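Local atomic coordinates of PKS (Streptomyces albus, PDB entry 4OQJ), a protein that probably catalyses the chain-extending condensation of carrier-protein-bound acyl units, acting as a ketosynthase of the oxazolomycin polyketide synthase. Residues 272-280 / 687-695; 570-581 / 598-607. All coordinates share one frame; numbering follows the deposited sequence.

Contact 1: 272-280 / 687-695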
loop_
_atom_site.group_PDB
_atom_site.type_symbol
_atom_site.label_atom_id
_atom_site.label_comp_id
_atom_site.label_asym_id
_atom_site.label_seq_id
_atom_site.Cartn_x
_atom_site.Cartn_y
_atom_site.Cartn_z
ATOM N N LEU A 272 -20.939 -15.806 2.845
ATOM C CA LEU A 272 -21.889 -16.895 2.988
ATOM C C LEU A 272 -23.216 -16.373 3.539
ATOM O O LEU A 272 -24.289 -16.773 3.081
ATOM C CB LEU A 272 -21.329 -17.970 3.911
ATOM C CG LEU A 272 -20.082 -18.717 3.426
ATOM C CD1 LEU A 272 -19.548 -19.604 4.534
ATOM C CD2 LEU A 272 -20.391 -19.545 2.193
ATOM N N ALA A 273 -23.131 -15.481 4.521
ATOM C CA ALA A 273 -24.327 -14.908 5.138
ATOM C C ALA A 273 -25.141 -14.095 4.140
ATOM O O ALA A 273 -26.363 -14.097 4.188
ATOM C CB ALA A 273 -23.947 -14.046 6.315
ATOM N N ASP A 274 -24.465 -13.400 3.234
ATOM C CA ASP A 274 -25.148 -12.546 2.263
ATOM C C ASP A 274 -25.600 -13.316 1.034
ATOM O O ASP A 274 -26.334 -12.783 0.196
ATOM C CB ASP A 274 -24.240 -11.389 1.830
ATOM C CG ASP A 274 -23.909 -10.447 2.971
ATOM O OD1 ASP A 274 -24.604 -10.515 4.006
ATOM O OD2 ASP A 274 -22.961 -9.638 2.830
ATOM N N GLY A 275 -25.151 -14.562 0.906
ATOM C CA GLY A 275 -25.555 -15.391 -0.214
ATOM C C GLY A 275 -24.736 -15.175 -1.482
ATOM O O GLY A 275 -25.198 -15.531 -2.568
ATOM N N ASP A 276 -23.532 -14.605 -1.356
ATOM C CA ASP A 276 -22.686 -14.365 -2.525
ATOM C C ASP A 276 -22.154 -15.666 -3.145
ATOM O O ASP A 276 -22.074 -16.695 -2.490
ATOM C CB ASP A 276 -21.494 -13.470 -2.165
ATOM C CG ASP A 276 -21.907 -12.145 -1.565
ATOM O OD1 ASP A 276 -22.983 -11.619 -1.915
ATOM O OD2 ASP A 276 -21.147 -11.626 -0.730
ATOM N N THR A 277 -21.785 -15.615 -4.419
ATOM C CA THR A 277 -21.021 -16.703 -5.017
ATOM C C THR A 277 -19.574 -16.656 -4.513
ATOM O O THR A 277 -18.911 -15.624 -4.617
ATOM C CB THR A 277 -21.043 -16.621 -6.537
ATOM O OG1 THR A 277 -22.382 -16.865 -6.997
ATOM C CG2 THR A 277 -20.120 -17.667 -7.157
ATOM N N VAL A 278 -19.098 -17.755 -3.936
ATOM C CA VAL A 278 -17.693 -17.860 -3.512
ATOM C C VAL A 278 -16.923 -18.641 -4.581
ATOM O O VAL A 278 -17.221 -19.802 -4.852
ATOM C CB VAL A 278 -17.573 -18.540 -2.133
ATOM C CG1 VAL A 278 -16.121 -18.622 -1.675
ATOM C CG2 VAL A 278 -18.405 -17.782 -1.097
ATOM N N HIS A 279 -15.977 -17.982 -5.229
ATOM C CA HIS A 279 -15.192 -18.603 -6.295
ATOM C C HIS A 279 -14.017 -19.404 -5.719
ATOM O O HIS A 279 -13.589 -20.415 -6.282
ATOM C CB HIS A 279 -14.683 -17.535 -7.262
ATOM C CG HIS A 279 -15.766 -16.885 -8.062
ATOM N ND1 HIS A 279 -16.629 -15.958 -7.524
ATOM C CD2 HIS A 279 -16.146 -17.057 -9.350
ATOM C CE1 HIS A 279 -17.489 -15.571 -8.454
ATOM N NE2 HIS A 279 -17.210 -16.213 -9.569
ATOM N N ALA A 280 -13.511 -18.940 -4.588
ATOM C CA ALA A 280 -12.409 -19.607 -3.898
ATOM C C ALA A 280 -12.223 -18.921 -2.553
ATOM O O ALA A 280 -12.805 -17.854 -2.330
ATOM C CB ALA A 280 -11.134 -19.541 -4.729
ATOM N N GLU A 687 -36.917 -12.168 0.945
ATOM C CA GLU A 687 -36.328 -13.401 0.446
ATOM C C GLU A 687 -34.809 -13.377 0.560
ATOM O O GLU A 687 -34.201 -12.311 0.606
ATOM C CB GLU A 687 -36.748 -13.647 -1.010
ATOM C CG GLU A 687 -36.584 -12.449 -1.943
ATOM C CD GLU A 687 -37.104 -12.730 -3.347
ATOM O OE1 GLU A 687 -37.514 -13.882 -3.613
ATOM O OE2 GLU A 687 -37.108 -11.800 -4.181
ATOM N N PRO A 688 -34.192 -14.565 0.651
ATOM C CA PRO A 688 -32.734 -14.631 0.588
ATOM C C PRO A 688 -32.237 -14.320 -0.819
ATOM O O PRO A 688 -32.732 -14.880 -1.794
ATOM C CB PRO A 688 -32.429 -16.079 0.976
ATOM C CG PRO A 688 -33.646 -16.833 0.581
ATOM C CD PRO A 688 -34.795 -15.898 0.822
ATOM N N VAL A 689 -31.278 -13.408 -0.909
ATOM C CA VAL A 689 -30.690 -13.023 -2.181
ATOM C C VAL A 689 -29.482 -13.916 -2.480
ATOM O O VAL A 689 -28.692 -14.207 -1.588
ATOM C CB VAL A 689 -30.264 -11.543 -2.152
ATOM C CG1 VAL A 689 -29.482 -11.174 -3.397
ATOM C CG2 VAL A 689 -31.488 -10.649 -1.982
ATOM N N ARG A 690 -29.361 -14.364 -3.726
ATOM C CA ARG A 690 -28.178 -15.089 -4.173
ATOM C C ARG A 690 -27.593 -14.404 -5.401
ATOM O O ARG A 690 -28.214 -14.385 -6.458
ATOM C CB ARG A 690 -28.522 -16.541 -4.502
ATOM C CG ARG A 690 -29.003 -17.346 -3.322
ATOM C CD ARG A 690 -27.852 -17.816 -2.456
ATOM N NE ARG A 690 -28.326 -18.695 -1.391
ATOM C CZ ARG A 690 -28.857 -18.269 -0.248
ATOM N NH1 ARG A 690 -29.267 -19.149 0.655
ATOM N NH2 ARG A 690 -28.984 -16.968 -0.002
ATOM N N ARG A 691 -26.413 -13.816 -5.252
ATOM C CA ARG A 691 -25.737 -13.173 -6.373
ATOM C C ARG A 691 -24.956 -14.194 -7.195
ATOM O O ARG A 691 -24.225 -15.012 -6.636
ATOM C CB ARG A 691 -24.793 -12.081 -5.864
ATOM C CG ARG A 691 -25.529 -10.861 -5.414
ATOM C CD ARG A 691 -24.625 -9.924 -4.687
ATOM N NE ARG A 691 -25.277 -8.648 -4.435
ATOM C CZ ARG A 691 -26.140 -8.428 -3.450
ATOM N NH1 ARG A 691 -26.486 -9.405 -2.620
ATOM N NH2 ARG A 691 -26.665 -7.225 -3.308
ATOM N N VAL A 692 -25.095 -14.143 -8.519
ATOM C CA VAL A 692 -24.430 -15.128 -9.385
ATOM C C VAL A 692 -23.765 -14.443 -10.572
ATOM O O VAL A 692 -24.227 -13.380 -11.012
ATOM C CB VAL A 692 -25.422 -16.193 -9.904
ATOM C CG1 VAL A 692 -26.043 -16.958 -8.741
ATOM C CG2 VAL A 692 -26.537 -15.548 -10.746
ATOM N N PRO A 693 -22.697 -15.053 -11.112
ATOM C CA PRO A 693 -22.035 -14.489 -12.295
ATOM C C PRO A 693 -22.938 -14.422 -13.521
ATOM O O PRO A 693 -23.485 -15.440 -13.929
ATOM C CB PRO A 693 -20.866 -15.458 -12.541
ATOM C CG PRO A 693 -20.644 -16.133 -11.253
ATOM C CD PRO A 693 -21.993 -16.248 -10.615
ATOM N N LEU A 694 -23.091 -13.229 -14.090
ATOM C CA LEU A 694 -23.820 -13.046 -15.341
ATOM C C LEU A 694 -22.927 -12.219 -16.256
ATOM O O LEU A 694 -21.917 -11.698 -15.795
ATOM C CB LEU A 694 -25.151 -12.347 -15.105
ATOM C CG LEU A 694 -26.141 -13.087 -14.208
ATOM C CD1 LEU A 694 -27.279 -12.176 -13.834
ATOM C CD2 LEU A 694 -26.673 -14.316 -14.913
ATOM N N PRO A 695 -23.279 -12.098 -17.549
ATOM C CA PRO A 695 -22.364 -11.347 -18.417
ATOM C C PRO A 695 -22.188 -9.914 -17.942
ATOM O O PRO A 695 -23.076 -9.385 -17.276
ATOM C CB PRO A 695 -23.043 -11.398 -19.783
ATOM C CG PRO A 695 -23.867 -12.681 -19.741
ATOM C CD PRO A 695 -24.354 -12.767 -18.316
HETATM O O HOH W 1 -25.695 -12.101 -2.456
HETATM O O HOH W 2 -27.551 -10.432 0.305
HETATM O O HOH W 3 -24.931 -17.199 -5.000
#

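Contact 2: 570-581 / 598-607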
loop_
_atom_site.group_PDB
_atom_site.type_symbol
_atom_site.label_atom_id
_atom_site.label_comp_id
_atom_site.label_asym_id
_atom_site.label_seq_id
_atom_site.Cartn_x
_atom_site.Cartn_y
_atom_site.Cartn_z
ATOM N N PHE A 570 -49.124 -6.499 -0.990
ATOM C CA PHE A 570 -50.493 -6.254 -1.423
ATOM C C PHE A 570 -51.444 -6.586 -0.291
ATOM O O PHE A 570 -52.329 -5.799 0.046
ATOM C CB PHE A 570 -50.836 -7.088 -2.662
ATOM C CG PHE A 570 -52.270 -6.960 -3.108
ATOM C CD1 PHE A 570 -52.651 -5.943 -3.971
ATOM C CD2 PHE A 570 -53.233 -7.854 -2.667
ATOM C CE1 PHE A 570 -53.960 -5.821 -4.382
ATOM C CE2 PHE A 570 -54.550 -7.738 -3.075
ATOM C CZ PHE A 570 -54.915 -6.720 -3.939
ATOM N N ARG A 571 -51.245 -7.765 0.289
ATOM C CA ARG A 571 -52.103 -8.282 1.350
ATOM C C ARG A 571 -52.192 -7.284 2.499
ATOM O O ARG A 571 -53.284 -7.007 3.000
ATOM C CB ARG A 571 -51.570 -9.639 1.835
ATOM C CG ARG A 571 -52.548 -10.447 2.642
ATOM C CD ARG A 571 -52.124 -11.907 2.781
ATOM N NE ARG A 571 -50.728 -12.066 3.197
ATOM C CZ ARG A 571 -49.751 -12.588 2.450
ATOM N NH1 ARG A 571 -48.534 -12.691 2.955
ATOM N NH2 ARG A 571 -49.974 -13.025 1.212
ATOM N N GLU A 572 -51.046 -6.723 2.889
ATOM C CA GLU A 572 -51.003 -5.707 3.944
ATOM C C GLU A 572 -51.924 -4.530 3.637
ATOM O O GLU A 572 -52.813 -4.207 4.422
ATOM C CB GLU A 572 -49.574 -5.186 4.153
ATOM C CG GLU A 572 -49.486 -4.034 5.172
ATOM C CD GLU A 572 -48.141 -3.321 5.182
ATOM O OE1 GLU A 572 -47.147 -3.880 4.663
ATOM O OE2 GLU A 572 -48.086 -2.188 5.712
ATOM N N HIS A 573 -51.700 -3.876 2.504
ATOM C CA HIS A 573 -52.462 -2.672 2.169
ATOM C C HIS A 573 -53.919 -2.962 1.830
ATOM O O HIS A 573 -54.790 -2.109 2.024
ATOM C CB HIS A 573 -51.791 -1.943 1.013
ATOM C CG HIS A 573 -50.407 -1.479 1.337
ATOM N ND1 HIS A 573 -50.159 -0.484 2.257
ATOM C CD2 HIS A 573 -49.197 -1.894 0.893
ATOM C CE1 HIS A 573 -48.853 -0.298 2.356
ATOM N NE2 HIS A 573 -48.248 -1.140 1.541
ATOM N N PHE A 574 -54.199 -4.152 1.317
ATOM C CA PHE A 574 -55.585 -4.508 1.030
ATOM C C PHE A 574 -56.359 -4.668 2.339
ATOM O O PHE A 574 -57.491 -4.203 2.455
ATOM C CB PHE A 574 -55.665 -5.792 0.194
ATOM C CG PHE A 574 -57.037 -6.063 -0.369
ATOM C CD1 PHE A 574 -57.980 -6.746 0.370
ATOM C CD2 PHE A 574 -57.379 -5.623 -1.637
ATOM C CE1 PHE A 574 -59.241 -6.987 -0.147
ATOM C CE2 PHE A 574 -58.621 -5.856 -2.156
ATOM C CZ PHE A 574 -59.561 -6.542 -1.412
ATOM N N ASP A 575 -55.753 -5.343 3.314
ATOM C CA ASP A 575 -56.374 -5.514 4.624
ATOM C C ASP A 575 -56.697 -4.156 5.233
ATOM O O ASP A 575 -57.807 -3.924 5.713
ATOM C CB ASP A 575 -55.462 -6.303 5.567
ATOM C CG ASP A 575 -55.513 -7.802 5.323
ATOM O OD1 ASP A 575 -56.421 -8.272 4.602
ATOM O OD2 ASP A 575 -54.644 -8.518 5.872
ATOM N N ARG A 576 -55.728 -3.251 5.193
ATOM C CA ARG A 576 -55.914 -1.940 5.797
ATOM C C ARG A 576 -56.930 -1.109 5.021
ATOM O O ARG A 576 -57.696 -0.351 5.613
ATOM C CB ARG A 576 -54.571 -1.218 5.898
ATOM C CG ARG A 576 -53.581 -1.953 6.809
ATOM C CD ARG A 576 -52.291 -1.177 7.051
ATOM N NE ARG A 576 -51.308 -1.991 7.769
ATOM C CZ ARG A 576 -51.288 -2.170 9.090
ATOM N NH1 ARG A 576 -52.199 -1.590 9.873
ATOM N NH2 ARG A 576 -50.346 -2.934 9.635
ATOM N N CYS A 577 -56.961 -1.265 3.701
ATOM C CA CYS A 577 -57.956 -0.576 2.886
ATOM C C CYS A 577 -59.364 -1.091 3.175
ATOM O O CYS A 577 -60.315 -0.321 3.198
ATOM C CB CYS A 577 -57.652 -0.741 1.399
ATOM S SG CYS A 577 -58.887 0.016 0.334
ATOM N N ALA A 578 -59.500 -2.395 3.391
ATOM C CA ALA A 578 -60.808 -2.978 3.694
ATOM C C ALA A 578 -61.310 -2.486 5.055
ATOM O O ALA A 578 -62.519 -2.328 5.270
ATOM C CB ALA A 578 -60.733 -4.498 3.667
ATOM N N ALA A 579 -60.374 -2.252 5.971
ATOM C CA ALA A 579 -60.706 -1.701 7.282
ATOM C C ALA A 579 -61.347 -0.322 7.134
ATOM O O ALA A 579 -62.394 -0.043 7.722
ATOM C CB ALA A 579 -59.466 -1.620 8.145
ATOM N N GLU A 580 -60.718 0.528 6.331
ATOM C CA GLU A 580 -61.206 1.882 6.098
ATOM C C GLU A 580 -62.581 1.893 5.440
ATOM O O GLU A 580 -63.408 2.749 5.734
ATOM C CB GLU A 580 -60.218 2.655 5.215
ATOM C CG GLU A 580 -58.812 2.770 5.780
ATOM C CD GLU A 580 -58.678 3.843 6.839
ATOM O OE1 GLU A 580 -59.700 4.471 7.198
ATOM O OE2 GLU A 580 -57.541 4.056 7.311
ATOM N N LEU A 581 -62.814 0.950 4.532
ATOM C CA LEU A 581 -64.061 0.916 3.777
ATOM C C LEU A 581 -65.197 0.315 4.586
ATOM O O LEU A 581 -66.356 0.421 4.197
ATOM C CB LEU A 581 -63.890 0.116 2.484
ATOM C CG LEU A 581 -62.905 0.652 1.445
ATOM C CD1 LEU A 581 -62.960 -0.217 0.196
ATOM C CD2 LEU A 581 -63.169 2.116 1.109
ATOM N N PHE A 598 -61.949 -0.536 -6.541
ATOM C CA PHE A 598 -61.137 0.475 -5.877
ATOM C C PHE A 598 -60.075 -0.175 -4.989
ATOM O O PHE A 598 -58.886 0.109 -5.130
ATOM C CB PHE A 598 -61.997 1.413 -5.029
ATOM C CG PHE A 598 -61.187 2.368 -4.209
ATOM C CD1 PHE A 598 -60.686 3.535 -4.770
ATOM C CD2 PHE A 598 -60.895 2.090 -2.890
ATOM C CE1 PHE A 598 -59.918 4.403 -4.022
ATOM C CE2 PHE A 598 -60.130 2.958 -2.142
ATOM C CZ PHE A 598 -59.642 4.115 -2.711
ATOM N N ALA A 599 -60.514 -1.039 -4.075
ATOM C CA ALA A 599 -59.623 -1.678 -3.101
ATOM C C ALA A 599 -58.403 -2.335 -3.753
ATOM O O ALA A 599 -57.277 -2.083 -3.341
ATOM C CB ALA A 599 -60.387 -2.706 -2.289
ATOM N N VAL A 600 -58.628 -3.164 -4.762
ATOM C CA VAL A 600 -57.533 -3.834 -5.454
ATOM C C VAL A 600 -56.560 -2.825 -6.055
ATOM O O VAL A 600 -55.351 -2.994 -5.957
ATOM C CB VAL A 600 -58.045 -4.752 -6.570
ATOM C CG1 VAL A 600 -56.876 -5.430 -7.300
ATOM C CG2 VAL A 600 -58.960 -5.803 -5.990
ATOM N N GLN A 601 -57.089 -1.768 -6.666
ATOM C CA GLN A 601 -56.237 -0.776 -7.306
ATOM C C GLN A 601 -55.488 0.059 -6.269
ATOM O O GLN A 601 -54.309 0.342 -6.454
ATOM C CB GLN A 601 -57.061 0.132 -8.227
ATOM C CG GLN A 601 -57.508 -0.551 -9.514
ATOM C CD GLN A 601 -58.308 0.365 -10.433
ATOM O OE1 GLN A 601 -57.762 0.971 -11.351
ATOM N NE2 GLN A 601 -59.604 0.447 -10.198
ATOM N N TYR A 602 -56.172 0.444 -5.189
ATOM C CA TYR A 602 -55.553 1.224 -4.127
ATOM C C TYR A 602 -54.423 0.436 -3.480
ATOM O O TYR A 602 -53.323 0.956 -3.276
ATOM C CB TYR A 602 -56.586 1.631 -3.058
ATOM C CG TYR A 602 -55.974 2.408 -1.910
ATOM C CD1 TYR A 602 -55.765 3.778 -2.006
ATOM C CD2 TYR A 602 -55.603 1.776 -0.735
ATOM C CE1 TYR A 602 -55.201 4.495 -0.961
ATOM C CE2 TYR A 602 -55.046 2.484 0.317
ATOM C CZ TYR A 602 -54.840 3.844 0.195
ATOM O OH TYR A 602 -54.281 4.555 1.239
ATOM N N ALA A 603 -54.689 -0.825 -3.168
ATOM C CA ALA A 603 -53.678 -1.671 -2.547
ATOM C C ALA A 603 -52.472 -1.856 -3.474
ATOM O O ALA A 603 -51.329 -1.869 -3.010
ATOM C CB ALA A 603 -54.272 -3.001 -2.178
ATOM N N THR A 604 -52.717 -2.004 -4.776
ATOM C CA THR A 604 -51.616 -2.138 -5.738
ATOM C C THR A 604 -50.771 -0.853 -5.740
ATOM O O THR A 604 -49.540 -0.906 -5.688
ATOM C CB THR A 604 -52.132 -2.431 -7.173
ATOM O OG1 THR A 604 -52.853 -3.668 -7.194
ATOM C CG2 THR A 604 -50.979 -2.522 -8.158
ATOM N N ALA A 605 -51.438 0.301 -5.768
ATOM C CA ALA A 605 -50.746 1.590 -5.754
ATOM C C ALA A 605 -49.882 1.762 -4.507
ATOM O O ALA A 605 -48.745 2.221 -4.597
ATOM C CB ALA A 605 -51.739 2.735 -5.860
ATOM N N ARG A 606 -50.411 1.392 -3.347
ATOM C CA ARG A 606 -49.635 1.494 -2.114
ATOM C C ARG A 606 -48.448 0.518 -2.108
ATOM O O ARG A 606 -47.387 0.826 -1.571
ATOM C CB ARG A 606 -50.523 1.240 -0.895
ATOM C CG ARG A 606 -51.662 2.243 -0.702
ATOM C CD ARG A 606 -51.219 3.691 -0.873
ATOM N NE ARG A 606 -50.240 4.101 0.131
ATOM C CZ ARG A 606 -49.289 5.015 -0.063
ATOM N NH1 ARG A 606 -49.145 5.623 -1.238
ATOM N NH2 ARG A 606 -48.464 5.313 0.928
ATOM N N ALA A 607 -48.615 -0.657 -2.705
ATOM C CA ALA A 607 -47.518 -1.613 -2.748
ATOM C C ALA A 607 -46.405 -1.048 -3.632
ATOM O O ALA A 607 -45.230 -1.145 -3.293
ATOM C CB ALA A 607 -47.991 -2.964 -3.259
#

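Contact 1: 272-280 / 687-695
The turn that ends helix 268-274 of the ketosynthase, a Schellman motif at Gly275, meets Val689 to Pro693 of a linker returning from the far part of the chain. This proline-rich return is consistent with the linker that wraps back over the ketosynthase in modular polyketide synthases. The two segments run 20° apart in direction. Gly275 presents its backbone to the linker, its CA 3.6 Å from Val689 O. Gly275 O takes a weak bond from Arg691 N (3.4 Å) and also receives the CA-H of Arg690. The guanidinium of Arg690 folds back on its own segment, NH2 lying above the carbonyl plane of Val689 O, while its CD packs against Gly275 O. The Arg691 side chain leaves in a different direction, roughly at right angles to that of Arg690. Extended from CG to NE, it lies alongside Asp276, with Arg691 CD 3.6 Å from Asp276 OD1 and the carboxylate and guanidinium planes nearly perpendicular. The charges do not bridge directly: one water joins Asp276 OD1, Asp274 O and Arg691 NH1, sitting in the guanidinium plane. Asp276 also binds Lys266 and Tyr123, and Arg691 NE donates to Gly122 O, so both charged ends are held by the ketosynthase body. Farther along, Pro693 puts CG 3.8 Å from His279 NE2, and its ring CD faces the Thr277 side chain, nearest OG1. With its hydroxyl beside its own backbone N (chi1 -67°), Thr277 directs OG1 onto the linker, where it donates to Arg691 O at 2.6 Å, in the carbonyl plane and at 145° to the C=O.

Contact 2: 570-581 / 598-607
Ala599, Ala603 and Ala607, spaced four residues apart, form a low ridge on helix 594-610 against which helix 568-581 packs. The two helices make a close pair: their axes approach to 8.2 Å, with N-to-C directions 132° apart. The tightest backbone meeting is at Ala603, whose CB is a small bump in the hollow between Phe570, His573 and Phe574, 3.7 Å from Phe574 N. Large rings from the first helix then straddle the ridge. Phe574, with CG turned away from its backbone N (chi1 -168°), lays the CE2 corner of its ring beside Ala599 CB at 3.6 Å and touches Val600 CG2; Leu588 and Leu589 of helix 585-590 cover it from outside the pair. On the other flank of the alanine ridge, His573 lies over Arg606, whose CB stands above one ring face, 3.6 Å from the centroid and 16° off the normal. Beyond CB the arginine chain bends at chi2 and chi3, carrying its guanidinium off to the side, so the aliphatic root, not the guanidinium, makes this CH-pi contact; the carboxyl carbon of Glu572 lies over the opposite ring face. The sulfur of Cys577 fills a notch between Phe598, Ala599 and Tyr602, making sulfur-aromatic contacts oblique to each ring, with SG 4.0 Å from Phe598 CE2 and 3.9 Å from Tyr602 CD2. Leu581 CD1 closes this end more loosely on Phe598 and Ala599. Phe570 enters edge-on, pushing CE1 to 3.5 Å from Val600 O and close to Thr604 OG1. That carbonyl is already gripped from opposite faces of its plane by Thr604 N and by Thr604 OG1, the hydroxyl donating at 2.9 Å.

In the fold
Contact 1 lies about 13 Å from the centre of the chain and contact 2 about 42 Å from it, yet the outlying one is the more thoroughly buried. They share no helix or strand: their centres are 34 Å apart and their nearest atoms about 12 Å. Contact 2 joins helices close in sequence within an outlying part of the chain, using alanines, rings and a thiol. Contact 1 brings together residues more than 400 positions apart across a partly wet seam, where carbonyls, a hydroxyl, charges and waters do most of the work. The chain loop that contact 1 closes contains the whole of contact 2.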